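Local coordinates for protein beta-lactamase (Burkholderia cenocepacia, PDB 5E2G) that probably hydrolyses beta-lactams to substituted beta-amino acids, as a member of the class C family of beta-lactamases, at residues A69-D74 with K162-D167; Q174-A179 with P244-A249; I334-N339 with V348-R353. All coordinates share one frame; numbering follows the deposited sequence.

Overall arrangement
Contacts 1 and 2 lie side by side, their centres 11 Å apart, in the helical part of the molecule, whereas contact 3 stands on the large antiparallel sheet, about 30 Å from the centre of contact 1 and 26 Å from that of contact 2. Along the chain they come in series. Helix 150-164 of contact 1 is followed by helix 168-180 of contact 2, and helix 64-77 reaches both contacts: Asp74 of contact 1 bridges Arg175 and Arg245 of contact 2. Contact 3 comes last, joining strand 332-338 to the C-terminal helix 344-357. The set therefore samples both halves of a class C beta-lactamase fold, one all-helical and one alpha/beta.

Contact 1. Residues A69-D74 with K162-D167; sequences ATLASD and KAMHQD
Leu71 and Asp74, three residues apart on continuous helix 64-77, both meet Met164 in the final turn of helix 150-164, just before His165 takes a positive phi (59°) and ends the run in a Schellman motif. No hydrogen bond joins the two segments; the contact is van der Waals in kind and centres on one side chain, Met164, which is present as selenomethionine and carries more buried area than either partner. Its CB points at helix 64-77, and the chain then bends at chi3 (84°), turning CE away from the line of the preceding atoms. This gives its two outer atoms different neighbours. SE lies against the branch of Leu71, 3.9 Å from Leu71 CG and 4.0 Å from Leu71 CD1, while CE reaches the carboxylate, with Met164 CE 4.0 Å from Asp74 OD2. The Asp74 and Met164 chains cross at about a right angle. The polar end of Asp74 is held elsewhere: OD2 forms salt bridges with Arg245 and Arg175, and Met164 also packs on Arg175, so the methyl group borders a cluster of one acid and two arginines. Asp167 then caps the start of helix 168-180, its OD2 also bonded to Thr170. The arrangement is that of neighbouring helices in the all-helical domain of class C beta-lactamases, joined by a buried methionine beside an aspartate-arginine cluster.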
# COMPACT_ATOMS: atom_id res chain seq x y z
N ALA A 69 -1.29 -6.28 -4.78
CA ALA A 69 -0.90 -7.57 -4.23
C ALA A 69 -2.12 -8.45 -3.94
O ALA A 69 -2.08 -9.66 -4.16
CB ALA A 69 -0.08 -7.37 -2.96
N THR A 70 -3.20 -7.84 -3.45
CA THR A 70 -4.40 -8.61 -3.17
C THR A 70 -4.98 -9.19 -4.45
O THR A 70 -5.42 -10.35 -4.48
CB THR A 70 -5.43 -7.73 -2.47
OG1 THR A 70 -4.85 -7.22 -1.26
CG2 THR A 70 -6.68 -8.52 -2.12
N LEU A 71 -4.99 -8.40 -5.52
CA LEU A 71 -5.48 -8.88 -6.81
C LEU A 71 -4.65 -10.06 -7.31
O LEU A 71 -5.20 -11.06 -7.78
CB LEU A 71 -5.47 -7.74 -7.83
CG LEU A 71 -6.09 -8.10 -9.17
CD1 LEU A 71 -7.60 -8.15 -9.06
CD2 LEU A 71 -5.63 -7.12 -10.23
N ALA A 72 -3.32 -9.94 -7.21
CA ALA A 72 -2.44 -11.02 -7.65
C ALA A 72 -2.64 -12.26 -6.80
O ALA A 72 -2.61 -13.38 -7.30
CB ALA A 72 -0.98 -10.56 -7.59
N SER A 73 -2.85 -12.06 -5.50
CA SER A 73 -3.15 -13.16 -4.59
C SER A 73 -4.46 -13.83 -4.97
O SER A 73 -4.59 -15.06 -4.91
CB SER A 73 -3.18 -12.63 -3.16
OG SER A 73 -3.29 -13.66 -2.21
N ASP A 74 -5.44 -13.04 -5.40
CA ASP A 74 -6.71 -13.63 -5.82
C ASP A 74 -6.54 -14.46 -7.10
O ASP A 74 -7.06 -15.58 -7.19
CB ASP A 74 -7.76 -12.55 -6.02
CG ASP A 74 -9.10 -13.15 -6.29
OD1 ASP A 74 -9.75 -13.58 -5.31
OD2 ASP A 74 -9.52 -13.18 -7.47
N LYS A 162 -2.51 -9.52 -17.21
CA LYS A 162 -2.29 -10.46 -18.31
C LYS A 162 -2.87 -11.83 -17.98
O LYS A 162 -3.62 -12.41 -18.76
CB LYS A 162 -0.80 -10.59 -18.62
CG LYS A 162 -0.25 -9.53 -19.53
CD LYS A 162 -0.66 -9.76 -20.97
CE LYS A 162 -0.09 -8.70 -21.86
NZ LYS A 162 -0.50 -8.88 -23.26
N ALA A 163 -2.52 -12.36 -16.80
CA ALA A 163 -2.98 -13.68 -16.39
C ALA A 163 -4.49 -13.72 -16.22
O ALA A 163 -5.12 -14.74 -16.50
CB ALA A 163 -2.28 -14.09 -15.10
N MSE A 164 -5.11 -12.62 -15.78
CA MSE A 164 -6.55 -12.62 -15.53
C MSE A 164 -7.38 -12.20 -16.74
O MSE A 164 -8.60 -12.09 -16.65
CB MSE A 164 -6.87 -11.71 -14.35
CG MSE A 164 -6.24 -12.18 -13.06
SE MSE A 164 -6.79 -11.13 -11.53
CE MSE A 164 -8.47 -12.07 -11.14
N HIS A 165 -6.72 -11.98 -17.88
CA HIS A 165 -7.40 -11.69 -19.14
C HIS A 165 -8.26 -10.44 -19.03
O HIS A 165 -9.43 -10.43 -19.44
CB HIS A 165 -8.24 -12.88 -19.59
CG HIS A 165 -7.57 -14.20 -19.39
ND1 HIS A 165 -6.53 -14.63 -20.18
CD2 HIS A 165 -7.78 -15.17 -18.47
CE1 HIS A 165 -6.13 -15.82 -19.77
NE2 HIS A 165 -6.87 -16.17 -18.73
N GLN A 166 -7.69 -9.38 -18.47
CA GLN A 166 -8.45 -8.15 -18.33
C GLN A 166 -7.51 -6.95 -18.28
O GLN A 166 -6.31 -7.08 -18.02
CB GLN A 166 -9.35 -8.20 -17.09
CG GLN A 166 -10.31 -7.02 -16.94
CD GLN A 166 -11.20 -6.80 -18.15
OE1 GLN A 166 -10.89 -6.02 -19.05
NE2 GLN A 166 -12.33 -7.48 -18.17
N ASP A 167 -8.09 -5.79 -18.62
CA ASP A 167 -7.52 -4.48 -18.35
C ASP A 167 -7.24 -4.32 -16.86
O ASP A 167 -8.04 -4.74 -16.02
CB ASP A 167 -8.52 -3.43 -18.85
CG ASP A 167 -8.13 -2.00 -18.54
OD1 ASP A 167 -7.20 -1.47 -19.19
OD2 ASP A 167 -8.80 -1.39 -17.68

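Contact 2. Residues Q174-A179 with P244-A249; sequences QRLFPA and PRLQRA
Arg175 and Arg245 each set CG anti to the backbone N (chi1 174° in Arg245) and run extended from CG to NE, which carries both guanidinium groups out of their helices to a common meeting point. There the chains cross at about a right angle, with the guanidinium planes turned 58° apart. Arg175 comes edge-on: its NH2 sits over one face of the Arg245 group, towards the rim, 3.4 Å from Arg245 NH1 and 3.5 Å from Arg245 CZ. The carboxylate of Asp74 probably makes this approach possible: its OD2 makes salt bridges with Arg175 NH2 and Arg245 NH2, and Glu80 gives Arg245 NH2 a further acidic partner. Shared counter-charge of this kind would be expected to make the close approach tolerable and to fix the turn of both groups. A thiocyanate ion, probably from the crystallisation liquor, lies about 4 Å from the Arg175 side chain. Beside the cluster the contact is apolar, and Leu246 supplies it with both branches: Leu246 CD1 is 4.0 Å from Leu176 CD1, and Leu246 CD2 is 3.8 Å from Ala179 CB. The small Ala179 side chain points across the interface, where the backbones come nearest, Ala179 CA to Leu246 CA being 8.0 Å. Thr70 of helix 64-77 touches both leucines. With short-segment axes 11.7 Å apart and an 87° angle between their directions, this is near-perpendicular helix packing in the all-helical domain of the class C beta-lactamase fold, where helices 168-180 and 244-252 both lie against helix 64-77.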
# COMPACT_ATOMS: atom_id res chain seq x y z
N GLN A 174 -13.91 -2.82 -11.11
CA GLN A 174 -15.09 -3.66 -11.32
C GLN A 174 -15.01 -5.00 -10.61
O GLN A 174 -15.99 -5.75 -10.62
CB GLN A 174 -15.32 -3.90 -12.82
CG GLN A 174 -15.32 -2.64 -13.67
CD GLN A 174 -16.37 -1.63 -13.23
OE1 GLN A 174 -17.45 -2.00 -12.75
NE2 GLN A 174 -16.05 -0.35 -13.38
N ARG A 175 -13.87 -5.31 -9.99
CA ARG A 175 -13.68 -6.60 -9.33
C ARG A 175 -13.26 -6.39 -7.89
O ARG A 175 -14.05 -6.65 -6.98
CB ARG A 175 -12.63 -7.42 -10.08
CG ARG A 175 -12.73 -8.92 -9.93
CD ARG A 175 -11.52 -9.68 -10.56
NE ARG A 175 -11.29 -11.01 -9.98
CZ ARG A 175 -12.06 -12.08 -10.18
NH1 ARG A 175 -13.14 -11.99 -10.94
NH2 ARG A 175 -11.75 -13.23 -9.59
N LEU A 176 -12.03 -5.92 -7.66
CA LEU A 176 -11.49 -5.90 -6.31
C LEU A 176 -12.25 -4.93 -5.41
O LEU A 176 -12.75 -5.33 -4.35
CB LEU A 176 -10.00 -5.55 -6.34
CG LEU A 176 -9.34 -5.54 -4.95
CD1 LEU A 176 -9.38 -6.92 -4.34
CD2 LEU A 176 -7.92 -5.01 -4.97
N PHE A 177 -12.32 -3.65 -5.80
CA PHE A 177 -12.92 -2.63 -4.94
C PHE A 177 -14.36 -2.95 -4.56
O PHE A 177 -14.67 -2.91 -3.36
CB PHE A 177 -12.83 -1.26 -5.62
CG PHE A 177 -11.43 -0.79 -5.92
CD1 PHE A 177 -10.32 -1.35 -5.28
CD2 PHE A 177 -11.22 0.23 -6.84
CE1 PHE A 177 -9.05 -0.90 -5.56
CE2 PHE A 177 -9.95 0.67 -7.12
CZ PHE A 177 -8.86 0.11 -6.48
N PRO A 178 -15.27 -3.26 -5.49
CA PRO A 178 -16.64 -3.61 -5.06
C PRO A 178 -16.71 -4.88 -4.23
O PRO A 178 -17.64 -5.02 -3.44
CB PRO A 178 -17.40 -3.77 -6.38
CG PRO A 178 -16.36 -4.01 -7.40
CD PRO A 178 -15.17 -3.24 -6.96
N ALA A 179 -15.76 -5.80 -4.37
CA ALA A 179 -15.81 -7.00 -3.56
C ALA A 179 -15.42 -6.76 -2.11
O ALA A 179 -15.77 -7.57 -1.25
CB ALA A 179 -14.91 -8.06 -4.15
N PRO A 244 -15.32 -16.17 0.08
CA PRO A 244 -14.22 -17.03 0.56
C PRO A 244 -12.94 -16.95 -0.25
O PRO A 244 -11.86 -16.96 0.35
CB PRO A 244 -14.83 -18.44 0.50
CG PRO A 244 -16.02 -18.32 -0.39
CD PRO A 244 -16.55 -16.95 -0.17
N ARG A 245 -13.02 -16.88 -1.59
CA ARG A 245 -11.79 -16.82 -2.39
C ARG A 245 -11.01 -15.54 -2.12
O ARG A 245 -9.79 -15.56 -1.92
CB ARG A 245 -12.10 -16.94 -3.88
CG ARG A 245 -10.88 -16.73 -4.79
CD ARG A 245 -11.23 -16.90 -6.28
NE ARG A 245 -10.20 -16.36 -7.17
CZ ARG A 245 -10.32 -16.25 -8.49
NH1 ARG A 245 -11.44 -16.62 -9.10
NH2 ARG A 245 -9.32 -15.76 -9.22
N LEU A 246 -11.70 -14.40 -2.10
CA LEU A 246 -11.01 -13.15 -1.78
C LEU A 246 -10.50 -13.15 -0.35
O LEU A 246 -9.40 -12.65 -0.09
CB LEU A 246 -11.91 -11.95 -2.04
CG LEU A 246 -11.23 -10.62 -1.71
CD1 LEU A 246 -9.91 -10.45 -2.44
CD2 LEU A 246 -12.12 -9.44 -1.98
N GLN A 247 -11.26 -13.71 0.59
CA GLN A 247 -10.82 -13.71 1.98
C GLN A 247 -9.52 -14.48 2.14
O GLN A 247 -8.57 -14.00 2.77
CB GLN A 247 -11.88 -14.29 2.90
CG GLN A 247 -11.50 -14.16 4.36
CD GLN A 247 -11.52 -12.72 4.85
OE1 GLN A 247 -12.57 -12.21 5.25
NE2 GLN A 247 -10.38 -12.05 4.80
N ARG A 248 -9.46 -15.69 1.57
CA ARG A 248 -8.20 -16.44 1.54
C ARG A 248 -7.11 -15.64 0.84
O ARG A 248 -5.97 -15.55 1.33
CB ARG A 248 -8.39 -17.78 0.84
CG ARG A 248 -9.40 -18.69 1.53
CD ARG A 248 -9.36 -20.12 0.98
NE ARG A 248 -9.78 -20.21 -0.42
CZ ARG A 248 -11.01 -20.49 -0.83
NH1 ARG A 248 -11.97 -20.72 0.06
NH2 ARG A 248 -11.29 -20.55 -2.13
N ALA A 249 -7.44 -15.03 -0.31
CA ALA A 249 -6.46 -14.24 -1.04
C ALA A 249 -5.90 -13.12 -0.17
O ALA A 249 -4.69 -12.89 -0.16
CB ALA A 249 -7.10 -13.65 -2.30

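Contact 3. Residues I334-N339 with V348-R353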
# COMPACT_ATOMS: atom_id res chain seq x y z
N ILE A 334 -5.24 1.35 12.20
CA ILE A 334 -5.27 2.79 11.93
C ILE A 334 -4.99 3.03 10.45
O ILE A 334 -4.21 2.31 9.82
CB ILE A 334 -4.25 3.57 12.80
CG1 ILE A 334 -4.42 5.08 12.61
CG2 ILE A 334 -2.84 3.18 12.45
CD1 ILE A 334 -3.66 5.92 13.64
N VAL A 335 -5.64 4.06 9.91
CA VAL A 335 -5.38 4.59 8.58
C VAL A 335 -5.13 6.09 8.72
O VAL A 335 -5.92 6.79 9.37
CB VAL A 335 -6.57 4.32 7.63
CG1 VAL A 335 -6.45 5.10 6.35
CG2 VAL A 335 -6.68 2.84 7.36
N MSE A 336 -4.03 6.57 8.16
CA MSE A 336 -3.74 8.00 8.24
C MSE A 336 -3.53 8.57 6.85
O MSE A 336 -2.62 8.16 6.14
CB MSE A 336 -2.50 8.25 9.09
CG MSE A 336 -2.59 7.71 10.50
SE MSE A 336 -0.87 7.78 11.46
CE MSE A 336 -0.36 9.61 11.03
N LEU A 337 -4.36 9.54 6.47
CA LEU A 337 -4.26 10.17 5.16
C LEU A 337 -4.08 11.66 5.36
O LEU A 337 -4.85 12.29 6.09
CB LEU A 337 -5.50 9.91 4.31
CG LEU A 337 -6.10 8.51 4.35
CD1 LEU A 337 -7.31 8.44 3.45
CD2 LEU A 337 -5.09 7.50 3.92
N ALA A 338 -3.08 12.23 4.70
CA ALA A 338 -2.78 13.65 4.83
C ALA A 338 -2.47 14.22 3.46
O ALA A 338 -1.76 13.58 2.67
CB ALA A 338 -1.61 13.89 5.78
N ASN A 339 -3.01 15.40 3.17
CA ASN A 339 -2.68 16.06 1.90
C ASN A 339 -1.48 16.99 2.05
O ASN A 339 -1.47 18.10 1.52
CB ASN A 339 -3.90 16.79 1.34
CG ASN A 339 -4.35 17.93 2.21
OD1 ASN A 339 -4.01 18.00 3.39
ND2 ASN A 339 -5.15 18.84 1.65
N VAL A 348 4.59 6.86 11.96
CA VAL A 348 4.78 5.64 12.72
C VAL A 348 4.57 5.91 14.21
O VAL A 348 3.84 5.18 14.89
CB VAL A 348 6.18 5.06 12.45
CG1 VAL A 348 6.47 3.90 13.36
CG2 VAL A 348 6.29 4.64 11.00
N LYS A 349 5.18 6.99 14.71
CA LYS A 349 5.11 7.28 16.14
C LYS A 349 3.68 7.55 16.58
O LYS A 349 3.25 7.08 17.64
CB LYS A 349 5.98 8.48 16.49
CG LYS A 349 7.47 8.27 16.33
CD LYS A 349 8.21 9.54 16.67
CE LYS A 349 9.45 9.71 15.82
NZ LYS A 349 9.90 11.13 15.81
N ALA A 350 2.92 8.30 15.78
CA ALA A 350 1.54 8.61 16.14
C ALA A 350 0.67 7.36 16.13
O ALA A 350 -0.13 7.14 17.04
CB ALA A 350 0.99 9.68 15.19
N ALA A 351 0.83 6.51 15.11
CA ALA A 351 0.08 5.26 15.08
C ALA A 351 0.41 4.40 16.29
O ALA A 351 -0.48 3.82 16.92
CB ALA A 351 0.38 4.51 13.79
N TYR A 352 1.69 4.30 16.64
CA TYR A 352 2.10 3.49 17.77
C TYR A 352 1.50 4.01 19.07
O TYR A 352 1.02 3.24 19.90
CB TYR A 352 3.63 3.45 17.85
CG TYR A 352 4.22 2.41 18.78
CD1 TYR A 352 4.32 1.08 18.39
CD2 TYR A 352 4.73 2.76 20.02
CE1 TYR A 352 4.88 0.13 19.22
CE2 TYR A 352 5.29 1.82 20.87
CZ TYR A 352 5.37 0.50 20.46
OH TYR A 352 5.94 -0.44 21.30
N ARG A 353 1.52 5.33 19.26
CA ARG A 353 0.90 5.91 20.45
C ARG A 353 -0.61 5.72 20.43
O ARG A 353 -1.20 5.28 21.42
CB ARG A 353 1.25 7.39 20.55
CG ARG A 353 2.74 7.65 20.61
CD ARG A 353 3.03 9.13 20.73
NE ARG A 353 4.45 9.45 20.60
CZ ARG A 353 4.97 10.14 19.59
NH1 ARG A 353 4.18 10.60 18.62
NH2 ARG A 353 6.28 10.39 19.55
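Ala351, Met336 and Ile334 have the most surface buried here, and their contacts place helix 344-357 on one face of the sheet. Ala351 points its CB at strand 332-338, and both strand residues reach that methyl group. Ile334 CG2 is the closest, 3.7 Å from Ala351 CB, and this is also where the backbones draw nearest, with Ile334 CA 6.7 Å from Ala351 CA. The other branch of Ile334, whose CG1 stands anti to the backbone N (chi1 -173°), reaches across to the helix backbone, bringing Ile334 CD1 to 4.1 Å from Ala351 CA. Met336, two residues further on and present as selenomethionine, points the same way as Ile334. Its SE lies 4.2 Å from Ala351 CB, and a bend at chi3 (47°) takes CE on to Ala350, where Met336 CE and Ala350 CB are 4.4 Å apart. With alanine at two successive helix positions, the contact surface of the helix is made of small side chains, the backbone at Ala351 comes within reach of Ile334, and the longer strand side chains span the distance. No hydrogen bond crosses; the contact is wholly apolar and buried. Tyr323 of the neighbouring strand 321-327 extends the surface, touching Ala351 and Val348. The alternate strand residues Val335 and Leu337 pack instead on helix 226-235, evidence that the sheet has helices on both faces. On the outer side of helix 344-357, Tyr352 turns from the strand to meet helix 278-284. The short-segment axes approach to 9.7 Å with 147° between their directions, so the chain leaves the strand, turns, and runs back over it as a helix. Such a C-terminal helix laid on the central antiparallel sheet is characteristic of the alpha/beta domain of serine beta-lactamases and related DD-peptidases.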